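Local coordinates for protein membrane-bound lytic murein transglycosylase A (Burkholderia pseudomallei, PDB 6QK4) that probably cleaves the beta-1,4-glycosidic bond between MurNAc and GlcNAc in peptidoglycan as a lytic transglycosylase, leaving a 1,6-anhydro ring on MurNAc, at residues Gln62-Ala67 / Thr85-Phe90; Ala124-Pro129 / Gly148-Asn153; Arg292-Ala297 / Ala332-Gln337. One frame throughout, in Å; residues are numbered along the deposited sequence.

Contact 1 (Gln62-Ala67 / Thr85-Phe90); sequences QRACAA and TYFTPF
Arg63 reaches Tyr86 with the far end of a chain that starts beside its own backbone N (chi1 -74°) and bends at chi3 (56°). Arg63 NH2 comes to 3.7 Å from Tyr86 CE2, which lies over one face of the guanidinium; the two planes are 29° apart, and the long, flat-ended arginine can lay its guanidinium beside the tyrosine's CE2 while the exposed charged end stays near solvent. One residue on, Ala64 is small enough for the ring to come right up to the helix backbone, with Tyr86 CD2 3.7 Å from Ala64 CA. Its methyl also meets the tip of the second aromatic, Ala64 CB lying 4.0 Å from Phe87 CZ. Helix 62-68 thus packs on the junction where helix 76-86 runs directly into strand 87-92, Phe87 being the first residue to leave helical angles. Cys65, on the side turned from this junction, forms the disulfide with Cys52 that ties helix 62-68 to helix 44-55. Ala67, a turn after Ala64, points its methyl at the phenol end of the ring: Ala67 CB is 3.6 Å from Tyr86 OH and equally near CZ. Phe82 meets the same tyrosine, and Trp61 stands edge-to-face with Phe87.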
ATOM      1  N   GLN A  62       3.017 -13.439  25.330  1.00 24.40           N
ATOM      2  CA  GLN A  62       1.789 -14.017  25.864  1.00 22.71           C
ATOM      3  C   GLN A  62       1.037 -13.025  26.737  1.00 23.62           C
ATOM      4  O   GLN A  62      -0.188 -12.898  26.621  1.00 25.53           O
ATOM      5  CB  GLN A  62       2.129 -15.301  26.675  1.00 23.97           C
ATOM      6  CG  GLN A  62       2.507 -16.468  25.837  1.00 31.83           C
ATOM      7  CD  GLN A  62       2.946 -17.691  26.707  1.00 38.71           C
ATOM      8  OE1 GLN A  62       2.723 -17.708  27.936  1.00 42.01           O
ATOM      9  NE2 GLN A  62       3.559 -18.700  26.063  1.00 41.33           N
ATOM     10  N   ARG A  63       1.728 -12.358  27.670  1.00 23.79           N
ATOM     11  CA  ARG A  63       1.017 -11.460  28.564  1.00 26.65           C
ATOM     12  C   ARG A  63       0.442 -10.270  27.818  1.00 28.83           C
ATOM     13  O   ARG A  63      -0.679  -9.842  28.106  1.00 25.59           O
ATOM     14  CB  ARG A  63       1.928 -10.930  29.667  1.00 28.57           C
ATOM     15  CG  ARG A  63       2.248 -11.961  30.739  1.00 39.65           C
ATOM     16  CD  ARG A  63       3.323 -11.346  31.646  1.00 49.00           C
ATOM     17  NE  ARG A  63       2.909 -10.056  32.222  1.00 56.67           N
ATOM     18  CZ  ARG A  63       3.476  -8.872  31.952  1.00 61.91           C
ATOM     19  NH1 ARG A  63       4.497  -8.775  31.093  1.00 63.79           N
ATOM     20  NH2 ARG A  63       3.008  -7.772  32.539  1.00 61.65           N
ATOM     21  N   ALA A  64       1.239  -9.649  26.953  1.00 25.76           N
ATOM     22  CA  ALA A  64       0.736  -8.484  26.223  1.00 23.90           C
ATOM     23  C   ALA A  64      -0.477  -8.839  25.372  1.00 22.23           C
ATOM     24  O   ALA A  64      -1.439  -8.049  25.293  1.00 23.77           O
ATOM     25  CB  ALA A  64       1.838  -7.878  25.334  1.00 27.46           C
ATOM     26  N   CYS A  65      -0.419  -9.982  24.668  1.00 23.40           N
ATOM     27  CA  CYS A  65      -1.527 -10.406  23.824  1.00 23.78           C
ATOM     28  C   CYS A  65      -2.767 -10.731  24.650  1.00 28.23           C
ATOM     29  O   CYS A  65      -3.888 -10.371  24.263  1.00 29.17           O
ATOM     30  CB  CYS A  65      -1.120 -11.586  22.965  1.00 24.50           C
ATOM     31  SG  CYS A  65      -0.202 -10.936  21.521  1.00 27.99           S
ATOM     32  N   ALA A  66      -2.593 -11.361  25.817  1.00 26.62           N
ATOM     33  CA  ALA A  66      -3.750 -11.582  26.689  1.00 25.96           C
ATOM     34  C   ALA A  66      -4.419 -10.258  27.086  1.00 26.13           C
ATOM     35  O   ALA A  66      -5.652 -10.135  27.035  1.00 29.83           O
ATOM     36  CB  ALA A  66      -3.340 -12.412  27.922  1.00 27.74           C
ATOM     37  N   ALA A  67      -3.630  -9.252  27.474  1.00 26.71           N
ATOM     38  CA  ALA A  67      -4.198  -7.956  27.831  1.00 26.60           C
ATOM     39  C   ALA A  67      -4.801  -7.284  26.619  1.00 27.79           C
ATOM     40  O   ALA A  67      -5.830  -6.608  26.722  1.00 27.64           O
ATOM     41  CB  ALA A  67      -3.127  -7.067  28.452  1.00 25.81           C
ATOM     42  N   THR A  85       2.435   0.569  29.129  1.00 26.65           N
ATOM     43  CA  THR A  85       2.598  -0.381  30.218  1.00 25.30           C
ATOM     44  C   THR A  85       3.266  -1.674  29.766  1.00 26.82           C
ATOM     45  O   THR A  85       4.068  -2.247  30.513  1.00 27.63           O
ATOM     46  CB  THR A  85       1.208  -0.712  30.825  1.00 22.77           C
ATOM     47  OG1 THR A  85       0.642   0.457  31.422  1.00 31.35           O
ATOM     48  CG2 THR A  85       1.259  -1.836  31.865  1.00 32.84           C
ATOM     49  N   TYR A  86       2.936  -2.179  28.562  1.00 24.38           N
ATOM     50  CA  TYR A  86       3.408  -3.491  28.158  1.00 22.12           C
ATOM     51  C   TYR A  86       4.624  -3.459  27.249  1.00 22.08           C
ATOM     52  O   TYR A  86       5.211  -4.523  27.008  1.00 24.87           O
ATOM     53  CB  TYR A  86       2.272  -4.279  27.496  1.00 24.39           C
ATOM     54  CG  TYR A  86       1.324  -4.817  28.539  1.00 25.05           C
ATOM     55  CD1 TYR A  86       0.261  -4.046  29.015  1.00 28.81           C
ATOM     56  CD2 TYR A  86       1.479  -6.115  29.030  1.00 28.43           C
ATOM     57  CE1 TYR A  86      -0.637  -4.571  30.017  1.00 30.25           C
ATOM     58  CE2 TYR A  86       0.608  -6.618  30.008  1.00 34.28           C
ATOM     59  CZ  TYR A  86      -0.439  -5.828  30.482  1.00 36.18           C
ATOM     60  OH  TYR A  86      -1.322  -6.308  31.443  1.00 39.08           O
ATOM     61  N   PHE A  87       5.027  -2.271  26.753  1.00 21.01           N
ATOM     62  CA  PHE A  87       6.108  -2.208  25.782  1.00 18.46           C
ATOM     63  C   PHE A  87       7.067  -1.111  26.158  1.00 21.66           C
ATOM     64  O   PHE A  87       6.686  -0.118  26.790  1.00 27.04           O
ATOM     65  CB  PHE A  87       5.576  -1.897  24.310  1.00 21.50           C
ATOM     66  CG  PHE A  87       4.740  -3.009  23.741  1.00 21.17           C
ATOM     67  CD1 PHE A  87       3.385  -3.085  24.035  1.00 21.15           C
ATOM     68  CD2 PHE A  87       5.324  -3.956  22.921  1.00 19.54           C
ATOM     69  CE1 PHE A  87       2.579  -4.180  23.561  1.00 21.15           C
ATOM     70  CE2 PHE A  87       4.575  -5.068  22.422  1.00 23.24           C
ATOM     71  CZ  PHE A  87       3.149  -5.152  22.736  1.00 22.39           C
ATOM     72  N   THR A  88       8.314  -1.292  25.750  1.00 22.92           N
ATOM     73  CA  THR A  88       9.316  -0.248  25.801  1.00 24.47           C
ATOM     74  C   THR A  88       9.677   0.204  24.390  1.00 20.71           C
ATOM     75  O   THR A  88       9.968  -0.649  23.539  1.00 21.87           O
ATOM     76  CB  THR A  88      10.578  -0.772  26.520  1.00 27.68           C
ATOM     77  OG1 THR A  88      10.227  -1.069  27.892  1.00 27.73           O
ATOM     78  CG2 THR A  88      11.663   0.329  26.581  1.00 27.58           C
ATOM     79  N   PRO A  89       9.745   1.501  24.127  1.00 22.58           N
ATOM     80  CA  PRO A  89      10.197   1.947  22.805  1.00 22.89           C
ATOM     81  C   PRO A  89      11.714   2.100  22.706  1.00 24.79           C
ATOM     82  O   PRO A  89      12.379   2.569  23.628  1.00 24.16           O
ATOM     83  CB  PRO A  89       9.480   3.304  22.661  1.00 23.78           C
ATOM     84  CG  PRO A  89       9.492   3.885  24.145  1.00 21.81           C
ATOM     85  CD  PRO A  89       9.444   2.625  25.041  1.00 21.58           C
ATOM     86  N   PHE A  90      12.276   1.721  21.545  1.00 19.56           N
ATOM     87  CA  PHE A  90      13.713   1.804  21.301  1.00 20.13           C
ATOM     88  C   PHE A  90      13.944   2.654  20.069  1.00 24.04           C
ATOM     89  O   PHE A  90      13.539   2.270  18.965  1.00 23.13           O
ATOM     90  CB  PHE A  90      14.378   0.447  21.060  1.00 20.03           C
ATOM     91  CG  PHE A  90      14.476  -0.412  22.311  1.00 21.78           C
ATOM     92  CD1 PHE A  90      13.325  -0.968  22.836  1.00 20.92           C
ATOM     93  CD2 PHE A  90      15.720  -0.703  22.931  1.00 23.76           C
ATOM     94  CE1 PHE A  90      13.354  -1.751  23.982  1.00 23.44           C
ATOM     95  CE2 PHE A  90      15.745  -1.533  24.072  1.00 25.69           C
ATOM     96  CZ  PHE A  90      14.557  -2.025  24.591  1.00 24.85           C
TER

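Contact 2 (Ala124-Pro129 / Gly148-Asn153); sequences ALYRWP and GALSGN
Within the MltA-specific insert domain, two consecutive beta turns link helix 141-147 to strand 154-158 and pack against the end of strand 123-126 and the residues that follow it. The first, type I, runs from Gly148 to Ser151 and the second, type II, from Leu150 to Asn153. Gly148 and Gly152 both have positive phi, which glycine adopts most easily. Strands 123-126 and 154-158 are antiparallel, and the backbone bond from Arg127 N to Asn153 O, 2.9 Å long, carries their pairing into the loops; the donor sits nearly along the C=O axis (176°).

Leu150 is the apolar centre of the contact. With CG beside its backbone N (chi1 -60°) and chi2 extended, its two methyls reach different partners. Leu150 CD1 lies over the middle of the Tyr126 ring in a CH-pi contact, 4.0 Å from the ring centroid, while Leu150 CB runs close to the ring atom CE1. Ala124 CB lies on the opposite face, offset toward the rim, so the tyrosine is held between two aliphatic groups. The other methyl, Leu150 CD2, comes to 3.6 Å from Pro129 CG, the two side chains lying side by side and pointing the same way. A branched leucine suits this place because it can serve a flat ring and a rigid pyrrolidine at once; Phe241 of strand 240-244 touches all three side chains.

Asn153 supplies the polar part. Its amide lies against Pro129, with Asn153 CG 3.6 Å from Pro129 CA, and both ends are engaged: Asn153 OD1 accepts from the backbone N of Ala130, just beyond the proline, and Asn153 ND2 makes a weak bond of 3.4 Å back to Leu150 O.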
ATOM      1  N   ALA A 124     -12.522  -4.984 -20.106  1.00 31.55           N
ATOM      2  CA  ALA A 124     -12.047  -6.294 -19.659  1.00 32.26           C
ATOM      3  C   ALA A 124     -10.656  -6.238 -19.040  1.00 29.49           C
ATOM      4  O   ALA A 124      -9.794  -5.493 -19.510  1.00 33.67           O
ATOM      5  CB  ALA A 124     -11.986  -7.272 -20.834  1.00 32.75           C
ATOM      6  N   LEU A 125     -10.443  -7.053 -18.012  1.00 30.71           N
ATOM      7  CA  LEU A 125      -9.114  -7.540 -17.655  1.00 31.58           C
ATOM      8  C   LEU A 125      -8.889  -8.875 -18.374  1.00 34.09           C
ATOM      9  O   LEU A 125      -9.807  -9.687 -18.494  1.00 36.19           O
ATOM     10  CB  LEU A 125      -8.981  -7.717 -16.132  1.00 29.37           C
ATOM     11  CG  LEU A 125      -9.431  -6.527 -15.276  1.00 29.25           C
ATOM     12  CD1 LEU A 125      -9.202  -6.828 -13.749  1.00 28.92           C
ATOM     13  CD2 LEU A 125      -8.703  -5.270 -15.721  1.00 27.24           C
ATOM     14  N   TYR A 126      -7.656  -9.128 -18.819  1.00 32.47           N
ATOM     15  CA  TYR A 126      -7.363 -10.315 -19.632  1.00 33.40           C
ATOM     16  C   TYR A 126      -6.381 -11.271 -18.978  1.00 36.82           C
ATOM     17  O   TYR A 126      -5.406 -10.832 -18.350  1.00 33.83           O
ATOM     18  CB  TYR A 126      -6.773  -9.899 -20.969  1.00 32.35           C
ATOM     19  CG  TYR A 126      -7.705  -9.097 -21.788  1.00 33.28           C
ATOM     20  CD1 TYR A 126      -8.583  -9.724 -22.692  1.00 37.07           C
ATOM     21  CD2 TYR A 126      -7.706  -7.717 -21.714  1.00 29.89           C
ATOM     22  CE1 TYR A 126      -9.435  -8.985 -23.472  1.00 37.34           C
ATOM     23  CE2 TYR A 126      -8.579  -6.986 -22.492  1.00 35.38           C
ATOM     24  CZ  TYR A 126      -9.434  -7.632 -23.354  1.00 35.72           C
ATOM     25  OH  TYR A 126     -10.299  -6.862 -24.102  1.00 37.20           O
ATOM     26  N   ARG A 127      -6.649 -12.581 -19.097  1.00 35.78           N
ATOM     27  CA  ARG A 127      -5.637 -13.586 -18.792  1.00 40.49           C
ATOM     28  C   ARG A 127      -4.581 -13.620 -19.893  1.00 42.20           C
ATOM     29  O   ARG A 127      -4.755 -13.056 -20.984  1.00 42.75           O
ATOM     30  CB  ARG A 127      -6.233 -14.987 -18.694  1.00 46.15           C
ATOM     31  CG  ARG A 127      -7.383 -15.122 -17.763  1.00 53.34           C
ATOM     32  CD  ARG A 127      -7.958 -16.549 -17.813  1.00 61.23           C
ATOM     33  NE  ARG A 127      -9.394 -16.527 -18.090  1.00 66.50           N
ATOM     34  CZ  ARG A 127     -10.342 -16.811 -17.191  1.00 68.79           C
ATOM     35  NH1 ARG A 127     -10.021 -17.157 -15.943  1.00 67.87           N
ATOM     36  NH2 ARG A 127     -11.620 -16.750 -17.544  1.00 70.61           N
ATOM     37  N   TRP A 128      -3.483 -14.320 -19.614  1.00 42.15           N
ATOM     38  CA  TRP A 128      -2.517 -14.561 -20.677  1.00 45.93           C
ATOM     39  C   TRP A 128      -3.226 -15.281 -21.836  1.00 44.45           C
ATOM     40  O   TRP A 128      -3.978 -16.236 -21.601  1.00 45.59           O
ATOM     41  CB  TRP A 128      -1.330 -15.374 -20.148  1.00 48.09           C
ATOM     42  CG  TRP A 128      -0.263 -15.591 -21.184  1.00 48.61           C
ATOM     43  CD1 TRP A 128      -0.157 -16.662 -22.029  1.00 48.45           C
ATOM     44  CD2 TRP A 128       0.833 -14.719 -21.502  1.00 48.73           C
ATOM     45  NE1 TRP A 128       0.936 -16.515 -22.841  1.00 49.20           N
ATOM     46  CE2 TRP A 128       1.560 -15.332 -22.546  1.00 48.90           C
ATOM     47  CE3 TRP A 128       1.271 -13.489 -21.006  1.00 49.76           C
ATOM     48  CZ2 TRP A 128       2.707 -14.765 -23.096  1.00 48.88           C
ATOM     49  CZ3 TRP A 128       2.410 -12.919 -21.551  1.00 51.21           C
ATOM     50  CH2 TRP A 128       3.115 -13.557 -22.601  1.00 50.56           C
ATOM     51  N   PRO A 129      -3.065 -14.822 -23.074  1.00 47.21           N
ATOM     52  CA  PRO A 129      -3.866 -15.370 -24.176  1.00 49.80           C
ATOM     53  C   PRO A 129      -3.454 -16.805 -24.474  1.00 55.41           C
ATOM     54  O   PRO A 129      -2.264 -17.101 -24.636  1.00 56.26           O
ATOM     55  CB  PRO A 129      -3.548 -14.441 -25.352  1.00 47.08           C
ATOM     56  CG  PRO A 129      -2.922 -13.244 -24.770  1.00 48.32           C
ATOM     57  CD  PRO A 129      -2.219 -13.710 -23.500  1.00 45.53           C
ATOM     58  N   GLY A 148      -7.217  -9.039 -32.292  1.00 42.04           N
ATOM     59  CA  GLY A 148      -8.115 -10.127 -31.961  1.00 40.95           C
ATOM     60  C   GLY A 148      -7.527 -11.208 -31.056  1.00 39.44           C
ATOM     61  O   GLY A 148      -8.277 -12.062 -30.545  1.00 41.37           O
ATOM     62  N   ALA A 149      -6.210 -11.205 -30.863  1.00 41.92           N
ATOM     63  CA  ALA A 149      -5.549 -12.176 -30.011  1.00 43.25           C
ATOM     64  C   ALA A 149      -6.085 -12.180 -28.582  1.00 43.41           C
ATOM     65  O   ALA A 149      -5.962 -13.204 -27.897  1.00 43.67           O
ATOM     66  CB  ALA A 149      -4.047 -11.899 -30.022  1.00 41.71           C
ATOM     67  N   LEU A 150      -6.689 -11.086 -28.106  1.00 39.28           N
ATOM     68  CA  LEU A 150      -7.187 -11.103 -26.720  1.00 35.85           C
ATOM     69  C   LEU A 150      -8.625 -11.595 -26.583  1.00 39.84           C
ATOM     70  O   LEU A 150      -9.023 -12.015 -25.484  1.00 42.85           O
ATOM     71  CB  LEU A 150      -7.074  -9.709 -26.101  1.00 35.30           C
ATOM     72  CG  LEU A 150      -5.653  -9.135 -26.042  1.00 37.95           C
ATOM     73  CD1 LEU A 150      -5.649  -7.779 -25.326  1.00 36.45           C
ATOM     74  CD2 LEU A 150      -4.603 -10.087 -25.451  1.00 34.90           C
ATOM     75  N   SER A 151      -9.397 -11.596 -27.670  1.00 39.34           N
ATOM     76  CA  SER A 151     -10.801 -11.989 -27.613  1.00 43.73           C
ATOM     77  C   SER A 151     -10.964 -13.385 -27.023  1.00 43.28           C
ATOM     78  O   SER A 151     -10.202 -14.301 -27.346  1.00 43.41           O
ATOM     79  CB  SER A 151     -11.406 -11.961 -29.015  1.00 48.72           C
ATOM     80  OG  SER A 151     -11.213 -10.693 -29.601  1.00 54.77           O
ATOM     81  N   GLY A 152     -11.963 -13.543 -26.145  1.00 41.73           N
ATOM     82  CA  GLY A 152     -12.185 -14.788 -25.449  1.00 39.61           C
ATOM     83  C   GLY A 152     -11.247 -15.056 -24.295  1.00 43.45           C
ATOM     84  O   GLY A 152     -11.409 -16.075 -23.623  1.00 44.55           O
ATOM     85  N   ASN A 153     -10.253 -14.193 -24.045  1.00 40.36           N
ATOM     86  CA  ASN A 153      -9.351 -14.385 -22.922  1.00 40.56           C
ATOM     87  C   ASN A 153      -9.688 -13.458 -21.759  1.00 41.02           C
ATOM     88  O   ASN A 153      -8.825 -13.181 -20.919  1.00 41.71           O
ATOM     89  CB  ASN A 153      -7.904 -14.187 -23.375  1.00 42.76           C
ATOM     90  CG  ASN A 153      -7.434 -15.293 -24.327  1.00 43.85           C
ATOM     91  OD1 ASN A 153      -7.193 -16.430 -23.910  1.00 46.34           O
ATOM     92  ND2 ASN A 153      -7.318 -14.958 -25.602  1.00 45.26           N
TER

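Contact 3 (Arg292-Ala297 / Ala332-Gln337); sequences RPMTNA and AGRMKQ
Gln337 starts with CG beside its own backbone N (chi1 -39°) and bends again at chi2 (-62°), folding the amide back along its strand toward the loop 292-297. This bend lets Gln337 OE1 accept from Lys336 N at 2.8 Å, in the carbonyl plane and on a lone pair, so the backbone N-H of Lys336 helps to fix the rotation of the amide. Gln337 NE2 then points to the loop side, where it donates to Thr291 OG1 and to a water 3.0 Å away. That water donates in turn to Asn296 OD1 at 2.6 Å, bridging two amides whose planes stand 69° apart. Asn296 has CG anti to its backbone N and a positive phi, a conformation that asparagine tolerates better than most residues.

Pro293 fills the middle of the contact, its compact ring fitting close to the backbone. Pro293 CB rests 3.7 Å from Arg334 O, while Pro293 CD meets the side chain of Met335 at CG, 4.0 Å away. Trp322 of strand 317-324 touches both Pro293 and Met335. Nearer the surface, Met294 bends at chi2 and chi3 so that Met294 SD lies 3.4 Å from Arg334 CG; flexible thioether and aliphatic arginine stem cross obliquely, and the guanidinium leads away.

The loop is the connection of a beta hairpin, strands 285-291 and 298-307, closed by the backbone bond from Arg292 N to Ala297 O and containing an ST turn at Thr295. It packs on the passage from helix 326-334 to strand 336-346, within the 3D domain of the double-psi beta-barrel clan.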
ATOM      1  N   ARG A 292       2.775  13.759   5.651  1.00 26.53           N
ATOM      2  CA  ARG A 292       1.783  13.327   4.660  1.00 27.56           C
ATOM      3  C   ARG A 292       2.210  13.749   3.264  1.00 27.27           C
ATOM      4  O   ARG A 292       2.670  14.863   3.079  1.00 26.84           O
ATOM      5  CB  ARG A 292       0.442  13.964   4.949  1.00 29.71           C
ATOM      6  CG  ARG A 292      -0.151  13.645   6.271  1.00 37.92           C
ATOM      7  CD  ARG A 292      -1.655  13.880   6.208  1.00 43.07           C
ATOM      8  NE  ARG A 292      -2.220  13.234   7.373  1.00 50.40           N
ATOM      9  CZ  ARG A 292      -2.859  12.081   7.345  1.00 52.22           C
ATOM     10  NH1 ARG A 292      -3.076  11.483   6.180  1.00 53.24           N
ATOM     11  NH2 ARG A 292      -3.328  11.568   8.474  1.00 54.25           N
ATOM     12  N   PRO A 293       1.953  12.922   2.268  1.00 25.57           N
ATOM     13  CA  PRO A 293       2.516  13.175   0.932  1.00 29.74           C
ATOM     14  C   PRO A 293       2.047  14.454   0.239  1.00 36.41           C
ATOM     15  O   PRO A 293       2.841  15.072  -0.488  1.00 42.04           O
ATOM     16  CB  PRO A 293       2.082  11.931   0.132  1.00 29.07           C
ATOM     17  CG  PRO A 293       1.106  11.166   1.002  1.00 29.26           C
ATOM     18  CD  PRO A 293       1.388  11.566   2.440  1.00 24.95           C
ATOM     19  N   MET A 294       0.783  14.843   0.356  1.00 30.74           N
ATOM     20  CA  MET A 294       0.383  15.977  -0.492  1.00 37.20           C
ATOM     21  C   MET A 294       0.414  17.294   0.253  1.00 32.42           C
ATOM     22  O   MET A 294       0.767  18.338  -0.320  1.00 35.26           O
ATOM     23  CB  MET A 294      -1.018  15.766  -1.091  1.00 52.30           C
ATOM     24  CG  MET A 294      -1.262  14.353  -1.604  1.00 67.64           C
ATOM     25  SD  MET A 294      -0.676  14.196  -3.299  1.00 78.53           S
ATOM     26  CE  MET A 294      -2.155  13.755  -4.186  1.00 81.03           C
ATOM     27  N   THR A 295       0.113  17.256   1.536  1.00 27.85           N
ATOM     28  CA  THR A 295       0.102  18.480   2.325  1.00 28.26           C
ATOM     29  C   THR A 295       1.387  18.708   3.078  1.00 26.88           C
ATOM     30  O   THR A 295       1.576  19.800   3.637  1.00 28.66           O
ATOM     31  CB  THR A 295      -0.996  18.437   3.366  1.00 32.92           C
ATOM     32  OG1 THR A 295      -0.689  17.354   4.265  1.00 30.97           O
ATOM     33  CG2 THR A 295      -2.357  18.182   2.671  1.00 33.86           C
ATOM     34  N   ASN A 296       2.246  17.679   3.207  1.00 26.48           N
ATOM     35  CA  ASN A 296       3.484  17.762   3.966  1.00 28.11           C
ATOM     36  C   ASN A 296       3.258  17.983   5.462  1.00 26.84           C
ATOM     37  O   ASN A 296       4.182  18.322   6.182  1.00 25.83           O
ATOM     38  CB  ASN A 296       4.418  18.844   3.401  1.00 29.46           C
ATOM     39  CG  ASN A 296       5.887  18.573   3.741  1.00 35.36           C
ATOM     40  OD1 ASN A 296       6.381  17.445   3.601  1.00 37.86           O
ATOM     41  ND2 ASN A 296       6.589  19.611   4.180  1.00 35.69           N
ATOM     42  N   ALA A 297       2.058  17.745   5.981  1.00 28.54           N
ATOM     43  CA  ALA A 297       1.870  17.918   7.415  1.00 24.68           C
ATOM     44  C   ALA A 297       2.470  16.730   8.202  1.00 23.32           C
ATOM     45  O   ALA A 297       2.616  15.625   7.658  1.00 23.22           O
ATOM     46  CB  ALA A 297       0.381  18.011   7.725  1.00 28.31           C
ATOM     47  N   ALA A 332      -0.467   6.930  -1.778  1.00 23.71           N
ATOM     48  CA  ALA A 332       0.669   6.028  -1.890  1.00 25.03           C
ATOM     49  C   ALA A 332       1.620   6.488  -2.996  1.00 27.89           C
ATOM     50  O   ALA A 332       2.848   6.456  -2.830  1.00 26.54           O
ATOM     51  CB  ALA A 332       0.154   4.581  -2.133  1.00 23.20           C
ATOM     52  N   GLY A 333       1.067   6.913  -4.142  1.00 24.84           N
ATOM     53  CA  GLY A 333       1.891   7.295  -5.286  1.00 28.07           C
ATOM     54  C   GLY A 333       2.808   8.471  -5.034  1.00 31.14           C
ATOM     55  O   GLY A 333       3.886   8.563  -5.623  1.00 33.35           O
ATOM     56  N   ARG A 334       2.409   9.368  -4.162  1.00 25.42           N
ATOM     57  CA  ARG A 334       3.185  10.559  -3.913  1.00 25.30           C
ATOM     58  C   ARG A 334       4.071  10.419  -2.683  1.00 26.33           C
ATOM     59  O   ARG A 334       4.771  11.364  -2.348  1.00 30.81           O
ATOM     60  CB  ARG A 334       2.249  11.752  -3.730  1.00 37.73           C
ATOM     61  CG  ARG A 334       1.302  12.011  -4.916  1.00 52.51           C
ATOM     62  CD  ARG A 334       2.065  12.274  -6.217  1.00 65.92           C
ATOM     63  NE  ARG A 334       1.770  11.258  -7.243  1.00 77.71           N
ATOM     64  CZ  ARG A 334       2.648  10.784  -8.139  1.00 83.65           C
ATOM     65  NH1 ARG A 334       3.905  11.222  -8.153  1.00 85.99           N
ATOM     66  NH2 ARG A 334       2.272   9.855  -9.022  1.00 85.63           N
ATOM     67  N   MET A 335       4.039   9.284  -1.977  1.00 24.30           N
ATOM     68  CA  MET A 335       4.707   9.241  -0.672  1.00 22.17           C
ATOM     69  C   MET A 335       6.189   8.915  -0.866  1.00 23.83           C
ATOM     70  O   MET A 335       6.554   7.829  -1.348  1.00 23.78           O
ATOM     71  CB  MET A 335       4.041   8.231   0.293  1.00 23.43           C
ATOM     72  CG  MET A 335       4.178   8.758   1.882  1.00 24.95           C
ATOM     73  SD  MET A 335       3.754   7.362   2.743  1.00 37.17           S
ATOM     74  CE  MET A 335       4.110   8.255   4.333  1.00 28.43           C
ATOM     75  N   LYS A 336       7.052   9.834  -0.415  1.00 23.38           N
ATOM     76  CA  LYS A 336       8.496   9.623  -0.497  1.00 22.02           C
ATOM     77  C   LYS A 336       9.097  10.599   0.498  1.00 18.88           C
ATOM     78  O   LYS A 336       9.530  11.710   0.137  1.00 22.17           O
ATOM     79  CB  LYS A 336       9.014   9.859  -1.926  1.00 26.87           C
ATOM     80  CG  LYS A 336      10.453   9.361  -2.119  1.00 29.66           C
ATOM     81  CD  LYS A 336      11.010   9.525  -3.569  1.00 37.76           C
ATOM     82  CE  LYS A 336      12.554   9.414  -3.464  1.00 46.67           C
ATOM     83  NZ  LYS A 336      13.172   8.937  -4.722  1.00 52.48           N
ATOM     84  N   GLN A 337       8.978  10.247   1.783  1.00 19.90           N
ATOM     85  CA  GLN A 337       9.101  11.189   2.892  1.00 18.96           C
ATOM     86  C   GLN A 337      10.213  10.765   3.831  1.00 19.79           C
ATOM     87  O   GLN A 337      10.367   9.573   4.133  1.00 21.61           O
ATOM     88  CB  GLN A 337       7.775  11.290   3.735  1.00 19.74           C
ATOM     89  CG  GLN A 337       6.483  11.261   2.924  1.00 22.35           C
ATOM     90  CD  GLN A 337       6.372  12.455   1.961  1.00 25.14           C
ATOM     91  OE1 GLN A 337       6.255  12.303   0.706  1.00 22.09           O
ATOM     92  NE2 GLN A 337       6.458  13.671   2.530  1.00 24.67           N
TER
HETATM   93  O   HOH W   1       5.805  16.394   1.342  1.00 46.97           O

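In the fold
The contacts follow one another along the chain, each closing before the next opens. Contacts 1 and 3 have centres 31 Å apart, and their nearest atoms are about 17 Å apart; they are joined by strands 87-92 and 336-346, antiparallel neighbours, so the N-terminal region is built onto the last strand of the chain. Contact 2 lies in the MltA-specific insert, on the opposite side of the chain's centre from contact 1 (51 Å between centres) and 36 Å from contact 3, centre to centre. Strand 101-114 pairs with both 154-158 and 336-346. Contacts 1 and 3 thus sit near the strands around 336-346, and contact 2 in the insert that strand 101-114 connects to them.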